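PDB 6VC5: endoglucanase from Komagataeibacter sucrofermentans, which probably hydrolyses internal beta-1,4-glucosidic linkages in cellulose, lichenin and cereal beta-D-glucans, as a family 8 glycoside hydrolase. Local coordinates for residues Tyr38-Ser43 with Glu53-Trp58; Asp68-Trp73 with Gly121-Leu126; Ala99-Gly104 with Gln114-Ile119. All blocks are in the same frame, centred on the assembly; numbering follows the deposited sequence.

Interaction 1. Residues Tyr38-Ser43 with Glu53-Trp58; sequences YGMLFS and EVIWVW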
loop_
_atom_site.group_PDB
_atom_site.type_symbol
_atom_site.label_atom_id
_atom_site.label_comp_id
_atom_site.label_asym_id
_atom_site.label_seq_id
_atom_site.Cartn_x
_atom_site.Cartn_y
_atom_site.Cartn_z
ATOM N N TYR A 38 -3.628 6.501 -4.787
ATOM C CA TYR A 38 -4.304 7.078 -3.627
ATOM C C TYR A 38 -5.362 8.086 -4.054
ATOM O O TYR A 38 -6.470 8.106 -3.508
ATOM C CB TYR A 38 -3.302 7.742 -2.672
ATOM C CG TYR A 38 -2.410 6.789 -1.914
ATOM C CD1 TYR A 38 -2.881 5.562 -1.463
ATOM C CD2 TYR A 38 -1.097 7.133 -1.641
ATOM C CE1 TYR A 38 -2.055 4.692 -0.767
ATOM C CE2 TYR A 38 -0.269 6.278 -0.947
ATOM C CZ TYR A 38 -0.745 5.058 -0.520
ATOM O OH TYR A 38 0.109 4.212 0.164
ATOM N N GLY A 39 -5.023 8.962 -5.005
ATOM C CA GLY A 39 -5.997 9.936 -5.469
ATOM C C GLY A 39 -7.235 9.273 -6.038
ATOM O O GLY A 39 -8.364 9.680 -5.748
ATOM N N MET A 40 -7.032 8.215 -6.830
ATOM C CA MET A 40 -8.150 7.471 -7.399
ATOM C C MET A 40 -8.951 6.754 -6.313
ATOM O O MET A 40 -10.190 6.782 -6.309
ATOM C CB MET A 40 -7.603 6.490 -8.431
ATOM C CG MET A 40 -7.083 7.168 -9.692
ATOM S SD MET A 40 -6.185 5.980 -10.754
ATOM C CE MET A 40 -7.543 4.859 -11.263
ATOM N N LEU A 41 -8.256 6.119 -5.364
ATOM C CA LEU A 41 -8.963 5.385 -4.316
ATOM C C LEU A 41 -9.771 6.327 -3.427
ATOM O O LEU A 41 -10.924 6.034 -3.072
ATOM C CB LEU A 41 -7.961 4.584 -3.480
ATOM C CG LEU A 41 -8.557 3.561 -2.504
ATOM C CD1 LEU A 41 -9.050 2.349 -3.282
ATOM C CD2 LEU A 41 -7.531 3.152 -1.456
ATOM N N PHE A 42 -9.163 7.449 -3.014
ATOM C CA PHE A 42 -9.849 8.376 -2.116
ATOM C C PHE A 42 -11.030 9.055 -2.808
ATOM O O PHE A 42 -12.090 9.243 -2.196
ATOM C CB PHE A 42 -8.884 9.443 -1.588
ATOM C CG PHE A 42 -7.664 8.909 -0.863
ATOM C CD1 PHE A 42 -7.603 7.615 -0.381
ATOM C CD2 PHE A 42 -6.569 9.741 -0.673
ATOM C CE1 PHE A 42 -6.459 7.146 0.284
ATOM C CE2 PHE A 42 -5.435 9.286 -0.016
ATOM C CZ PHE A 42 -5.383 7.979 0.455
ATOM N N SER A 43 -10.860 9.456 -4.075
ATOM C CA SER A 43 -11.951 10.087 -4.810
ATOM C C SER A 43 -13.083 9.104 -5.092
ATOM O O SER A 43 -14.257 9.487 -5.044
ATOM C CB SER A 43 -11.434 10.760 -6.088
ATOM O OG SER A 43 -10.892 9.831 -6.998
ATOM N N GLU A 53 -12.033 10.878 -12.583
ATOM C CA GLU A 53 -11.912 10.752 -14.034
ATOM C C GLU A 53 -10.589 11.318 -14.535
ATOM O O GLU A 53 -9.889 10.675 -15.328
ATOM C CB GLU A 53 -13.097 11.462 -14.708
ATOM C CG GLU A 53 -13.488 10.921 -16.086
ATOM C CD GLU A 53 -15.000 10.936 -16.320
ATOM O OE1 GLU A 53 -15.464 10.397 -17.354
ATOM O OE2 GLU A 53 -15.731 11.474 -15.460
ATOM N N VAL A 54 -10.216 12.517 -14.067
ATOM C CA VAL A 54 -8.980 13.146 -14.541
ATOM C C VAL A 54 -7.735 12.497 -13.929
ATOM O O VAL A 54 -6.689 12.424 -14.583
ATOM C CB VAL A 54 -8.989 14.681 -14.381
ATOM C CG1 VAL A 54 -10.116 15.310 -15.230
ATOM C CG2 VAL A 54 -9.090 15.095 -12.926
ATOM N N ILE A 55 -7.806 12.032 -12.674
ATOM C CA ILE A 55 -6.646 11.362 -12.080
ATOM C C ILE A 55 -6.333 10.068 -12.827
ATOM O O ILE A 55 -5.174 9.778 -13.142
ATOM C CB ILE A 55 -6.869 11.120 -10.577
ATOM C CG1 ILE A 55 -7.101 12.435 -9.836
ATOM C CG2 ILE A 55 -5.658 10.363 -9.993
ATOM C CD1 ILE A 55 -7.738 12.237 -8.469
ATOM N N TRP A 56 -7.365 9.293 -13.156
ATOM C CA TRP A 56 -7.164 8.074 -13.933
ATOM C C TRP A 56 -6.669 8.365 -15.353
ATOM O O TRP A 56 -5.731 7.720 -15.826
ATOM C CB TRP A 56 -8.442 7.235 -13.929
ATOM C CG TRP A 56 -8.455 6.099 -14.923
ATOM C CD1 TRP A 56 -9.465 5.808 -15.805
ATOM C CD2 TRP A 56 -7.456 5.081 -15.117
ATOM N NE1 TRP A 56 -9.147 4.698 -16.537
ATOM C CE2 TRP A 56 -7.919 4.236 -16.147
ATOM C CE3 TRP A 56 -6.201 4.821 -14.551
ATOM C CZ2 TRP A 56 -7.184 3.139 -16.608
ATOM C CZ3 TRP A 56 -5.475 3.719 -15.014
ATOM C CH2 TRP A 56 -5.974 2.901 -16.030
ATOM N N VAL A 57 -7.283 9.323 -16.054
ATOM C CA VAL A 57 -6.821 9.624 -17.411
ATOM C C VAL A 57 -5.355 10.052 -17.403
ATOM O O VAL A 57 -4.569 9.636 -18.266
ATOM C CB VAL A 57 -7.734 10.659 -18.096
ATOM C CG1 VAL A 57 -7.102 11.159 -19.376
ATOM C CG2 VAL A 57 -9.073 10.025 -18.408
ATOM N N TRP A 58 -4.947 10.855 -16.413
ATOM C CA TRP A 58 -3.542 11.242 -16.345
ATOM C C TRP A 58 -2.645 10.026 -16.136
ATOM O O TRP A 58 -1.619 9.870 -16.818
ATOM C CB TRP A 58 -3.298 12.291 -15.255
ATOM C CG TRP A 58 -1.919 12.901 -15.383
ATOM C CD1 TRP A 58 -1.582 14.021 -16.085
ATOM C CD2 TRP A 58 -0.689 12.378 -14.848
ATOM N NE1 TRP A 58 -0.224 14.240 -15.994
ATOM C CE2 TRP A 58 0.344 13.242 -15.250
ATOM C CE3 TRP A 58 -0.373 11.267 -14.059
ATOM C CZ2 TRP A 58 1.681 13.033 -14.879
ATOM C CZ3 TRP A 58 0.958 11.061 -13.693
ATOM C CH2 TRP A 58 1.963 11.943 -14.106
#

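Interaction 2. Residues Asp68-Trp73 with Gly121-Leu126; sequences DALFSW and GDVLKL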
loop_
_atom_site.group_PDB
_atom_site.type_symbol
_atom_site.label_atom_id
_atom_site.label_comp_id
_atom_site.label_asym_id
_atom_site.label_seq_id
_atom_site.Cartn_x
_atom_site.Cartn_y
_atom_site.Cartn_z
ATOM N N ASP A 68 2.110 -3.904 -21.446
ATOM C CA ASP A 68 1.334 -4.565 -20.403
ATOM C C ASP A 68 0.536 -3.491 -19.668
ATOM O O ASP A 68 0.640 -2.299 -19.969
ATOM C CB ASP A 68 2.202 -5.435 -19.474
ATOM C CG ASP A 68 3.319 -4.657 -18.792
ATOM O OD1 ASP A 68 3.033 -3.707 -18.036
ATOM O OD2 ASP A 68 4.497 -5.017 -18.998
ATOM N N ALA A 69 -0.269 -3.917 -18.695
ATOM C CA ALA A 69 -1.168 -2.994 -18.014
ATOM C C ALA A 69 -0.592 -2.429 -16.719
ATOM O O ALA A 69 -1.280 -1.672 -16.033
ATOM C CB ALA A 69 -2.520 -3.670 -17.736
ATOM N N LEU A 70 0.652 -2.760 -16.378
ATOM C CA LEU A 70 1.267 -2.199 -15.182
ATOM C C LEU A 70 1.718 -0.762 -15.452
ATOM O O LEU A 70 1.622 -0.257 -16.574
ATOM C CB LEU A 70 2.403 -3.099 -14.709
ATOM C CG LEU A 70 2.042 -4.579 -14.540
ATOM C CD1 LEU A 70 3.243 -5.346 -14.013
ATOM C CD2 LEU A 70 0.869 -4.716 -13.586
ATOM N N PHE A 71 2.253 -0.107 -14.417
ATOM C CA PHE A 71 2.513 1.330 -14.447
ATOM C C PHE A 71 3.967 1.618 -14.124
ATOM O O PHE A 71 4.514 1.088 -13.153
ATOM C CB PHE A 71 1.618 2.069 -13.437
ATOM C CG PHE A 71 0.172 1.966 -13.767
ATOM C CD1 PHE A 71 -0.452 2.966 -14.486
ATOM C CD2 PHE A 71 -0.556 0.846 -13.378
ATOM C CE1 PHE A 71 -1.783 2.863 -14.833
ATOM C CE2 PHE A 71 -1.883 0.738 -13.703
ATOM C CZ PHE A 71 -2.500 1.742 -14.437
ATOM N N SER A 72 4.584 2.481 -14.920
ATOM C CA SER A 72 5.875 3.018 -14.518
ATOM C C SER A 72 5.711 3.760 -13.197
ATOM O O SER A 72 4.706 4.432 -12.969
ATOM C CB SER A 72 6.379 3.968 -15.591
ATOM O OG SER A 72 6.600 3.278 -16.814
ATOM N N TRP A 73 6.697 3.625 -12.309
ATOM C CA TRP A 73 6.467 4.051 -10.931
ATOM C C TRP A 73 6.476 5.570 -10.761
ATOM O O TRP A 73 5.862 6.076 -9.813
ATOM C CB TRP A 73 7.459 3.382 -9.979
ATOM C CG TRP A 73 8.837 3.941 -10.021
ATOM C CD1 TRP A 73 9.793 3.710 -10.976
ATOM C CD2 TRP A 73 9.435 4.808 -9.055
ATOM N NE1 TRP A 73 10.951 4.391 -10.656
ATOM C CE2 TRP A 73 10.751 5.072 -9.483
ATOM C CE3 TRP A 73 8.979 5.389 -7.864
ATOM C CZ2 TRP A 73 11.618 5.901 -8.768
ATOM C CZ3 TRP A 73 9.839 6.215 -7.155
ATOM C CH2 TRP A 73 11.144 6.462 -7.610
ATOM N N GLY A 121 -4.791 -8.992 -14.066
ATOM C CA GLY A 121 -4.267 -10.073 -14.881
ATOM C C GLY A 121 -2.761 -9.991 -15.055
ATOM O O GLY A 121 -2.061 -11.006 -14.986
ATOM N N ASP A 122 -2.241 -8.785 -15.279
ATOM C CA ASP A 122 -0.800 -8.635 -15.455
ATOM C C ASP A 122 -0.019 -8.702 -14.140
ATOM O O ASP A 122 1.126 -9.164 -14.142
ATOM C CB ASP A 122 -0.500 -7.367 -16.253
ATOM C CG ASP A 122 -0.569 -7.610 -17.757
ATOM O OD1 ASP A 122 -0.447 -8.791 -18.170
ATOM O OD2 ASP A 122 -0.742 -6.641 -18.525
ATOM N N VAL A 123 -0.594 -8.268 -13.016
ATOM C CA VAL A 123 0.054 -8.517 -11.727
ATOM C C VAL A 123 0.214 -10.016 -11.498
ATOM O O VAL A 123 1.292 -10.497 -11.128
ATOM C CB VAL A 123 -0.726 -7.848 -10.580
ATOM C CG1 VAL A 123 -0.180 -8.303 -9.214
ATOM C CG2 VAL A 123 -0.646 -6.343 -10.697
ATOM N N LEU A 124 -0.857 -10.779 -11.717
ATOM C CA LEU A 124 -0.783 -12.221 -11.501
ATOM C C LEU A 124 0.222 -12.868 -12.441
ATOM O O LEU A 124 0.979 -13.763 -12.036
ATOM C CB LEU A 124 -2.171 -12.835 -11.697
ATOM C CG LEU A 124 -2.411 -14.231 -11.126
ATOM C CD1 LEU A 124 -2.218 -14.228 -9.613
ATOM C CD2 LEU A 124 -3.805 -14.725 -11.495
ATOM N N LYS A 125 0.254 -12.420 -13.698
ATOM C CA LYS A 125 1.112 -13.043 -14.701
ATOM C C LYS A 125 2.579 -12.637 -14.541
ATOM O O LYS A 125 3.472 -13.480 -14.674
ATOM C CB LYS A 125 0.606 -12.691 -16.098
ATOM C CG LYS A 125 1.458 -13.241 -17.231
ATOM C CD LYS A 125 1.310 -12.390 -18.488
ATOM C CE LYS A 125 0.045 -12.727 -19.268
ATOM N NZ LYS A 125 0.325 -12.920 -20.722
ATOM N N LEU A 126 2.852 -11.361 -14.270
ATOM C CA LEU A 126 4.218 -10.850 -14.301
ATOM C C LEU A 126 4.852 -10.668 -12.927
ATOM O O LEU A 126 6.083 -10.638 -12.837
ATOM C CB LEU A 126 4.263 -9.498 -15.028
ATOM C CG LEU A 126 3.666 -9.495 -16.437
ATOM C CD1 LEU A 126 3.599 -8.079 -16.962
ATOM C CD2 LEU A 126 4.467 -10.383 -17.383
#

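Interaction 3. Residues Ala99-Gly104 with Gln114-Ile119; sequences ALAWAG and QDAMNI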
loop_
_atom_site.group_PDB
_atom_site.type_symbol
_atom_site.label_atom_id
_atom_site.label_comp_id
_atom_site.label_asym_id
_atom_site.label_seq_id
_atom_site.Cartn_x
_atom_site.Cartn_y
_atom_site.Cartn_z
ATOM N N ALA A 99 -9.031 0.911 -6.990
ATOM C CA ALA A 99 -9.813 2.129 -7.202
ATOM C C ALA A 99 -10.703 2.019 -8.439
ATOM O O ALA A 99 -11.858 2.470 -8.430
ATOM C CB ALA A 99 -8.864 3.319 -7.338
ATOM N N LEU A 100 -10.167 1.450 -9.528
ATOM C CA LEU A 100 -10.972 1.239 -10.733
ATOM C C LEU A 100 -12.126 0.276 -10.485
ATOM O O LEU A 100 -13.230 0.480 -11.005
ATOM C CB LEU A 100 -10.087 0.723 -11.872
ATOM C CG LEU A 100 -9.250 1.828 -12.500
ATOM C CD1 LEU A 100 -8.059 1.249 -13.224
ATOM C CD2 LEU A 100 -10.094 2.668 -13.447
ATOM N N ALA A 101 -11.886 -0.780 -9.706
ATOM C CA ALA A 101 -12.961 -1.698 -9.350
ATOM C C ALA A 101 -14.050 -0.976 -8.571
ATOM O O ALA A 101 -15.240 -1.134 -8.852
ATOM C CB ALA A 101 -12.404 -2.868 -8.540
ATOM N N TRP A 102 -13.661 -0.172 -7.577
ATOM C CA TRP A 102 -14.660 0.558 -6.804
ATOM C C TRP A 102 -15.413 1.564 -7.664
ATOM O O TRP A 102 -16.642 1.676 -7.570
ATOM C CB TRP A 102 -13.975 1.292 -5.664
ATOM C CG TRP A 102 -13.587 0.435 -4.538
ATOM C CD1 TRP A 102 -13.760 -0.915 -4.421
ATOM C CD2 TRP A 102 -13.004 0.877 -3.311
ATOM N NE1 TRP A 102 -13.292 -1.343 -3.194
ATOM C CE2 TRP A 102 -12.816 -0.260 -2.503
ATOM C CE3 TRP A 102 -12.601 2.128 -2.828
ATOM C CZ2 TRP A 102 -12.262 -0.183 -1.221
ATOM C CZ3 TRP A 102 -12.038 2.203 -1.560
ATOM C CH2 TRP A 102 -11.879 1.053 -0.776
ATOM N N ALA A 103 -14.694 2.319 -8.492
ATOM C CA ALA A 103 -15.333 3.311 -9.353
ATOM C C ALA A 103 -16.263 2.649 -10.356
ATOM O O ALA A 103 -17.349 3.169 -10.646
ATOM C CB ALA A 103 -14.255 4.118 -10.077
ATOM N N GLY A 104 -15.851 1.517 -10.917
ATOM C CA GLY A 104 -16.690 0.847 -11.896
ATOM C C GLY A 104 -17.956 0.307 -11.273
ATOM O O GLY A 104 -19.020 0.318 -11.901
ATOM N N GLN A 114 -13.191 -3.402 -16.580
ATOM C CA GLN A 114 -12.246 -4.025 -17.503
ATOM C C GLN A 114 -10.828 -3.515 -17.271
ATOM O O GLN A 114 -9.867 -4.290 -17.332
ATOM C CB GLN A 114 -12.638 -3.769 -18.954
ATOM C CG GLN A 114 -11.785 -4.595 -19.912
ATOM C CD GLN A 114 -11.772 -6.075 -19.540
ATOM O OE1 GLN A 114 -12.823 -6.716 -19.445
ATOM N NE2 GLN A 114 -10.579 -6.621 -19.310
ATOM N N ASP A 115 -10.682 -2.209 -17.035
ATOM C CA ASP A 115 -9.361 -1.652 -16.741
ATOM C C ASP A 115 -8.745 -2.331 -15.523
ATOM O O ASP A 115 -7.552 -2.682 -15.523
ATOM C CB ASP A 115 -9.463 -0.142 -16.485
ATOM C CG ASP A 115 -9.866 0.659 -17.718
ATOM O OD1 ASP A 115 -9.578 0.214 -18.850
ATOM O OD2 ASP A 115 -10.453 1.760 -17.544
ATOM N N ALA A 116 -9.544 -2.515 -14.466
ATOM C CA ALA A 116 -9.051 -3.168 -13.259
ATOM C C ALA A 116 -8.635 -4.604 -13.546
ATOM O O ALA A 116 -7.558 -5.044 -13.121
ATOM C CB ALA A 116 -10.120 -3.118 -12.166
ATOM N N MET A 117 -9.463 -5.336 -14.296
ATOM C CA MET A 117 -9.162 -6.732 -14.606
ATOM C C MET A 117 -7.902 -6.865 -15.457
ATOM O O MET A 117 -7.124 -7.811 -15.267
ATOM C CB MET A 117 -10.370 -7.386 -15.274
ATOM C CG MET A 117 -11.529 -7.533 -14.309
ATOM S SD MET A 117 -12.926 -8.522 -14.886
ATOM C CE MET A 117 -13.437 -7.544 -16.260
ATOM N N ASN A 118 -7.664 -5.918 -16.366
ATOM C CA ASN A 118 -6.422 -5.939 -17.141
ATOM C C ASN A 118 -5.199 -5.783 -16.240
ATOM O O ASN A 118 -4.206 -6.502 -16.407
ATOM C CB ASN A 118 -6.436 -4.846 -18.204
ATOM C CG ASN A 118 -7.394 -5.156 -19.338
ATOM O OD1 ASN A 118 -7.807 -6.302 -19.517
ATOM N ND2 ASN A 118 -7.761 -4.136 -20.101
ATOM N N ILE A 119 -5.254 -4.855 -15.277
ATOM C CA ILE A 119 -4.139 -4.687 -14.343
ATOM C C ILE A 119 -3.949 -5.945 -13.507
ATOM O O ILE A 119 -2.824 -6.435 -13.333
ATOM C CB ILE A 119 -4.359 -3.455 -13.448
ATOM C CG1 ILE A 119 -4.456 -2.185 -14.297
ATOM C CG2 ILE A 119 -3.234 -3.329 -12.418
ATOM C CD1 ILE A 119 -5.109 -1.011 -13.569
#

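Interaction 1. Residues Tyr38-Ser43 with Glu53-Trp58
Met-40 packs against Ile-55 and Trp-56 in a buried, apolar helix-helix contact that closes an antiparallel helical hairpin, within the (alpha/alpha)6 barrel fold of family 8 glycoside hydrolases. Residues 38-43 lie on helix 33-46 and residues 53-58 on helix 49-62, the next helix in the chain. The axes of the two short segments come within 9.0 Å and run at 155° to each other. Met-40 and Ile-55 slide past one another in opposite directions, with Met-40 CG resting 3.5 Å from Ile-55 CG2. On its other branch Ile-55 reaches further, to the opposing backbone: Ile-55 CD1 lies 3.8 Å from Gly-39 O. Gly-39 has no side chain to stand in the way, so the ethyl tip of the isoleucine can lie directly against the main chain of helix 33-46. Ser-43, one turn on, adds a looser touch, OG to Ile-55 CD1 at 4.2 Å. Beyond CG the methionine turns to Trp-56 in a Met-aromatic contact, Met-40 SD lying oblique to the six-membered ring of the indole and 4.0 Å from Trp-56 CE3. Phe-52 and helix 90-106, through Ala-99 and Leu-100, also pack on Met-40, and the Trp-56 indole continues to Tyr-112 and Phe-71. A bend at the last methionine torsion (chi3 66°) places Met-40 CE against both Trp-56 CB, at 3.7 Å, and the CE3 corner of the Trp-56 indole, at 3.6 Å.

Interaction 2. Residues Asp68-Trp73 with Gly121-Leu126
Asp-122 joins Ala-69 and Leu-70 across a loop-to-helix contact in which one carboxylate and a leucine join an irregular chain segment to the C-terminal end of helix 110-126. The aspartate side chain serves two purposes between its root and its tip. Asp-122 CB is apolar packing surface, 4.0 Å from Leu-70 CD2. Asp-122 CG is carried close to the loop backbone, 3.8 Å from Ala-69 N, but the bond itself is made one atom further out. At the tip, Asp-122 OD2 accepts the hydrogen bond from Ala-69 N, 2.8 Å long with an angle of 155° at the hydrogen; the N-H comes to the anti side of the carboxylate, 17° out of its plane. The same Asp-122 OD2 touches Asp-68 CB at 3.3 Å, so the polar atom is closely flanked by the loop it grips. Asp-68 shapes that loop from within. Its CG is turned between the backbone N and the carbonyl carbon (chi1 58°), and Asp-68 OD1 accepts from Leu-70 N at 3.1 Å, forming an Asx turn, and also binds His-65 ND1. These two donors may offset any repulsion from the nearby Asp-122 carboxylate. Beside the polar link, Leu-70 spreads its methyls over the helix: Leu-70 CD2 meets Val-123 CG2 at 3.6 Å, the two side chains crossing at about a right angle, and Leu-70 CD1 meets Leu-126 CD1 at 4.0 Å. The loop runs from helix 49-62 toward strand 74-76 and is flanked by helix 90-106, whose Asp-93 touches both Leu-70 and Val-123 and accepts from Phe-71 N, while Trp-174 of helix 172-187 packs on Val-123 and Leu-124.

Interaction 3. Residues Ala99-Gly104 with Gln114-Ile119
Leu-100 fits among Asp-115, Ala-116 and Ile-119 where helices 90-106 and 110-126 lie side by side as an antiparallel hairpin. The axes of the short segments approach to 8.2 Å at 157°, and the nearest CA atoms, those of Leu-100 and Ala-116, are 5.4 Å apart, a close packing allowed by the small alanines. Along 114-119, Gln-114 comes first; exposed, it bonds within its own helix, Gln-114 NE2 to Asn-118 OD1 one turn later at 2.8 Å, from well above the carbonyl plane of that amide. Asp-115 then offers its methylene to the leucine, Asp-115 CB to Leu-100 CD1 at 3.8 Å, while its carboxylate OD2 makes a weak hydrogen bond with Trp-56 NE1. Ala-116 marks the closest backbone approach. Ala-116 CB lies against the backbone N of Ala-101 (3.8 Å) and against Leu-100 CB (3.9 Å), with Ala-101 CB a little further from Ala-116 CB at 4.3 Å. One turn past Asp-115, Ile-119 brings its CD1 to within 3.7 Å of Leu-100 CD1, the two side chains meeting at about a right angle. Leu-100 thus spans a full turn of the second helix: CG stands beside the backbone N, and chi2 (159°) then sets CD1 against both Asp-115 and Ile-119. Helices 33-46 and 49-62 cover the hairpin through Met-40, Phe-52 and Trp-56, helix 159-169 lies against Ala-101 and Met-117 with Gln-164 and Leu-168, and Phe-71 of the loop before strand 74-76 touches Ile-119.

Overall arrangement
From the N terminus, interaction 1 closes first, pairing helices 33-46 and 49-62 across a short connection. The chain then passes through the loop 68-73, which opens interaction 2 and whose partner segment, at the end of helix 110-126, begins 48 residues further on. Interaction 3, the hairpin of helices 90-106 and 110-126, is nested inside that long loop and shares its second helix. The two hairpins are neighbours, the centres of interactions 1 and 3 about 12 Å apart, and they meet where Leu-41 packs on Trp-102. Phe-71, in the loop of interaction 2, lies between them, reaching one residue of each.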